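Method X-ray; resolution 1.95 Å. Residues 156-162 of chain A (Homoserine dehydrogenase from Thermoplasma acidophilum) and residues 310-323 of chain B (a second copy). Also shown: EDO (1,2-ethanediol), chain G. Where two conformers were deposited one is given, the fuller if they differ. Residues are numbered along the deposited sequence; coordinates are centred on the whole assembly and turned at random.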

# COMPACT_ATOMS: atom_id res chain seq x y z
N ASP A 156 -2.13 -7.24 -1.95
CA ASP A 156 -3.42 -7.81 -1.54
C ASP A 156 -4.59 -6.81 -1.53
O ASP A 156 -5.71 -7.18 -1.79
CB ASP A 156 -3.36 -8.41 -0.12
CG ASP A 156 -2.57 -9.71 -0.04
OD1 ASP A 156 -2.34 -10.31 -1.10
OD2 ASP A 156 -2.20 -10.14 1.08
N TYR A 157 -4.35 -5.56 -1.14
CA TYR A 157 -5.47 -4.65 -0.93
C TYR A 157 -5.47 -3.33 -1.67
O TYR A 157 -6.44 -2.57 -1.54
CB TYR A 157 -5.57 -4.34 0.58
CG TYR A 157 -5.68 -5.59 1.42
CD1 TYR A 157 -6.86 -6.34 1.40
CD2 TYR A 157 -4.61 -6.06 2.16
CE1 TYR A 157 -6.95 -7.50 2.12
CE2 TYR A 157 -4.71 -7.22 2.86
CZ TYR A 157 -5.89 -7.92 2.87
OH TYR A 157 -6.01 -9.10 3.59
N SER A 158 -4.40 -3.02 -2.41
CA SER A 158 -4.29 -1.74 -3.12
C SER A 158 -4.40 -1.84 -4.64
O SER A 158 -4.73 -0.85 -5.27
CB SER A 158 -2.97 -1.06 -2.77
OG SER A 158 -2.93 -0.60 -1.42
N ILE A 159 -4.13 -3.00 -5.22
CA ILE A 159 -4.20 -3.17 -6.69
C ILE A 159 -5.00 -4.41 -7.11
O ILE A 159 -4.65 -5.14 -8.03
CB ILE A 159 -2.79 -3.20 -7.31
CG1 ILE A 159 -1.96 -4.37 -6.74
CG2 ILE A 159 -2.08 -1.93 -7.04
CD1 ILE A 159 -0.64 -4.60 -7.46
N LEU A 160 -6.12 -4.63 -6.44
CA LEU A 160 -7.00 -5.77 -6.72
C LEU A 160 -7.43 -5.95 -8.19
O LEU A 160 -7.52 -7.06 -8.67
CB LEU A 160 -8.25 -5.73 -5.80
CG LEU A 160 -8.01 -6.10 -4.34
CD1 LEU A 160 -9.15 -5.63 -3.50
CD2 LEU A 160 -7.81 -7.66 -4.24
N PRO A 161 -7.70 -4.86 -8.91
CA PRO A 161 -8.13 -5.06 -10.29
C PRO A 161 -7.06 -5.54 -11.27
O PRO A 161 -7.40 -5.94 -12.38
CB PRO A 161 -8.57 -3.66 -10.72
CG PRO A 161 -8.52 -2.83 -9.54
CD PRO A 161 -7.66 -3.44 -8.55
N SER A 162 -5.80 -5.48 -10.89
CA SER A 162 -4.71 -5.69 -11.85
C SER A 162 -4.10 -7.06 -11.92
O SER A 162 -4.00 -7.79 -10.92
CB SER A 162 -3.54 -4.79 -11.46
OG SER A 162 -3.75 -3.43 -11.80
C1 EDO G . -1.02 -13.30 1.85
O1 EDO G . -0.46 -12.06 1.43
C2 EDO G . -1.84 -13.93 0.70
O2 EDO G . -2.46 -12.98 -0.20
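Chain B 310-323: AGAVVNDILLLSKV

Chain B meets chain A as a helix laid against a loop. Residues 310 to 320 of chain B are helical, continuing a helix that begins earlier in the chain, with regular bonds from each amide to the carbonyl four residues back, such as B:Leu319 N to B:Asn315 O at 2.8 Å. Near B:Ser321 the pattern loosens: the bond from B:Lys322 N to B:Leu319 O, at 3.3 Å, is weak, while B:Ser321 OG donates to B:Leu318 O at 2.6 Å, a serine hydroxyl folding back onto its own helix. On chain A, a helix that begins earlier still includes A:Asp156 and A:Tyr157; the chain then leaves it and makes a type I turn from A:Ile159 to A:Ser162, closed by A:Ser162 N to A:Ile159 O at 3.1 Å. The two backbones run in opposite senses, since A:Tyr157 CA lies nearest B:Leu319 CA at 7.2 Å, whereas A:Leu160 CA comes to 5.4 Å from B:Asn315 CA. The stretches bury 431 Å² between them.

The polar centre of the contact is B:Asn315. Its CA-to-CB bond points sideways, but with chi1 near t the end of the side chain comes nearer, reaching the chain A backbone where it leaves the helix. The amide is probably turned over in the model, so its oxygen and nitrogen cannot be told apart with confidence. As deposited, B:Asn315 OD1 lies 2.9 Å from A:Tyr157 O and B:Asn315 ND2 lies 2.7 Å from A:Leu160 N. Asparagine suits this place because its short, uncharged side chain carries both a donor and an acceptor, and here it faces both a backbone carbonyl and a backbone amide.

Apolar packing surrounds this centre. A:Leu160 points toward the helix and fits beside two leucines one residue apart. The two contacts come from different parts of the side chain, the CB meeting B:Leu318 CD1 at 3.8 Å and the CD1 methyl meeting B:Leu319 CD2 at 3.9 Å. B:Leu319 also reaches A:Tyr157, its CD2 lying near the plane of the ring, at the edge, 4.1 Å from A:Tyr157 CD1; its other methyl, CD1, approaches A:Tyr157 O at 3.6 Å. A:Pro161 likewise points toward chain B. Its compact ring sets CG 4.0 Å from B:Val314 CG1 and 4.3 Å from B:Leu318 CD1, with the same CG 3.5 Å from B:Gly311 O. B:Gly311 has no side chain, and its carbonyl, which accepts the helical bond from B:Asn315 N at 2.9 Å, meets the proline directly.

At the exposed end of the contact B:Lys322 points toward chain A, bringing NZ to 4.2 Å from A:Leu160 CD2; a long, flexible lysine suits an exposed margin, and here it is the amine end that comes nearest the leucine methyl. A:Asp156 takes no part in the packing. Its carboxylate instead binds ethanediol, probably from the crystallisation liquor, accepting hydrogen bonds from EDO O2 to A:Asp156 OD1 at 2.8 Å and from EDO O1 to A:Asp156 OD2 at 2.6 Å.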

# COMPACT_ATOMS: atom_id res chain seq x y z
N ALA B 310 -9.17 5.42 -12.51
CA ALA B 310 -10.25 4.42 -12.66
C ALA B 310 -9.90 3.08 -11.96
O ALA B 310 -10.73 2.40 -11.37
CB ALA B 310 -10.57 4.21 -14.19
N GLY B 311 -8.63 2.71 -12.00
CA GLY B 311 -8.19 1.49 -11.35
C GLY B 311 -8.31 1.60 -9.84
O GLY B 311 -8.67 0.65 -9.19
N ALA B 312 -8.10 2.80 -9.32
CA ALA B 312 -8.27 3.09 -7.88
C ALA B 312 -9.73 2.99 -7.48
O ALA B 312 -10.09 2.36 -6.47
CB ALA B 312 -7.70 4.52 -7.54
N VAL B 313 -10.61 3.54 -8.32
CA VAL B 313 -12.05 3.38 -8.12
C VAL B 313 -12.45 1.89 -8.10
O VAL B 313 -13.23 1.47 -7.22
CB VAL B 313 -12.90 4.15 -9.20
CG1 VAL B 313 -14.38 3.88 -9.05
CG2 VAL B 313 -12.57 5.68 -9.18
N VAL B 314 -11.92 1.09 -9.02
CA VAL B 314 -12.34 -0.32 -9.08
C VAL B 314 -11.74 -1.10 -7.91
O VAL B 314 -12.37 -2.02 -7.40
CB VAL B 314 -12.08 -0.98 -10.46
CG1 VAL B 314 -12.42 -2.48 -10.43
CG2 VAL B 314 -12.91 -0.28 -11.55
N ASN B 315 -10.55 -0.70 -7.45
CA ASN B 315 -10.00 -1.30 -6.23
C ASN B 315 -10.95 -1.06 -5.06
O ASN B 315 -11.25 -1.97 -4.29
CB ASN B 315 -8.62 -0.76 -5.89
CG ASN B 315 -7.96 -1.55 -4.79
OD1 ASN B 315 -7.89 -1.11 -3.62
ND2 ASN B 315 -7.58 -2.77 -5.13
N ASP B 316 -11.47 0.17 -4.94
CA ASP B 316 -12.44 0.49 -3.90
C ASP B 316 -13.69 -0.39 -4.02
O ASP B 316 -14.21 -0.87 -3.00
CB ASP B 316 -12.84 1.96 -3.89
CG ASP B 316 -11.87 2.86 -3.11
OD1 ASP B 316 -11.06 2.36 -2.29
OD2 ASP B 316 -12.00 4.10 -3.28
N ILE B 317 -14.19 -0.57 -5.24
CA ILE B 317 -15.36 -1.45 -5.47
C ILE B 317 -15.10 -2.89 -4.96
O ILE B 317 -15.95 -3.52 -4.28
CB ILE B 317 -15.76 -1.49 -6.97
CG1 ILE B 317 -16.26 -0.10 -7.44
CG2 ILE B 317 -16.82 -2.59 -7.24
CD1 ILE B 317 -16.59 -0.01 -8.96
N LEU B 318 -13.90 -3.38 -5.25
CA LEU B 318 -13.53 -4.74 -4.87
C LEU B 318 -13.30 -4.83 -3.36
O LEU B 318 -13.72 -5.81 -2.72
CB LEU B 318 -12.30 -5.19 -5.66
CG LEU B 318 -12.59 -5.31 -7.15
CD1 LEU B 318 -11.33 -5.69 -7.95
CD2 LEU B 318 -13.72 -6.35 -7.38
N LEU B 319 -12.73 -3.79 -2.76
CA LEU B 319 -12.59 -3.80 -1.28
C LEU B 319 -13.97 -3.85 -0.62
O LEU B 319 -14.17 -4.57 0.36
CB LEU B 319 -11.80 -2.59 -0.77
CG LEU B 319 -10.28 -2.59 -1.04
CD1 LEU B 319 -9.64 -1.22 -0.72
CD2 LEU B 319 -9.67 -3.72 -0.16
N LEU B 320 -14.93 -3.11 -1.17
CA LEU B 320 -16.27 -3.10 -0.58
C LEU B 320 -17.05 -4.38 -0.85
O LEU B 320 -17.98 -4.70 -0.12
CB LEU B 320 -17.05 -1.88 -1.02
CG LEU B 320 -16.70 -0.59 -0.30
CD1 LEU B 320 -17.28 0.64 -1.02
CD2 LEU B 320 -17.23 -0.64 1.12
N SER B 321 -16.67 -5.12 -1.88
CA SER B 321 -17.33 -6.38 -2.18
C SER B 321 -17.14 -7.38 -1.05
O SER B 321 -18.00 -8.22 -0.83
CB SER B 321 -16.82 -6.99 -3.49
OG SER B 321 -15.53 -7.56 -3.35
N LYS B 322 -16.03 -7.25 -0.31
CA LYS B 322 -15.71 -8.18 0.77
C LYS B 322 -16.41 -7.83 2.10
O LYS B 322 -16.31 -8.59 3.04
CB LYS B 322 -14.19 -8.26 1.01
CG LYS B 322 -13.42 -8.89 -0.14
CD LYS B 322 -12.57 -7.88 -0.91
CE LYS B 322 -11.08 -8.01 -0.60
NZ LYS B 322 -10.48 -9.15 -1.37
N VAL B 323 -17.12 -6.70 2.19
CA VAL B 323 -17.84 -6.36 3.43
C VAL B 323 -18.97 -7.37 3.66
O VAL B 323 -19.76 -7.66 2.74
CB VAL B 323 -18.42 -4.91 3.44
CG1 VAL B 323 -19.18 -4.64 4.75
CG2 VAL B 323 -17.33 -3.85 3.24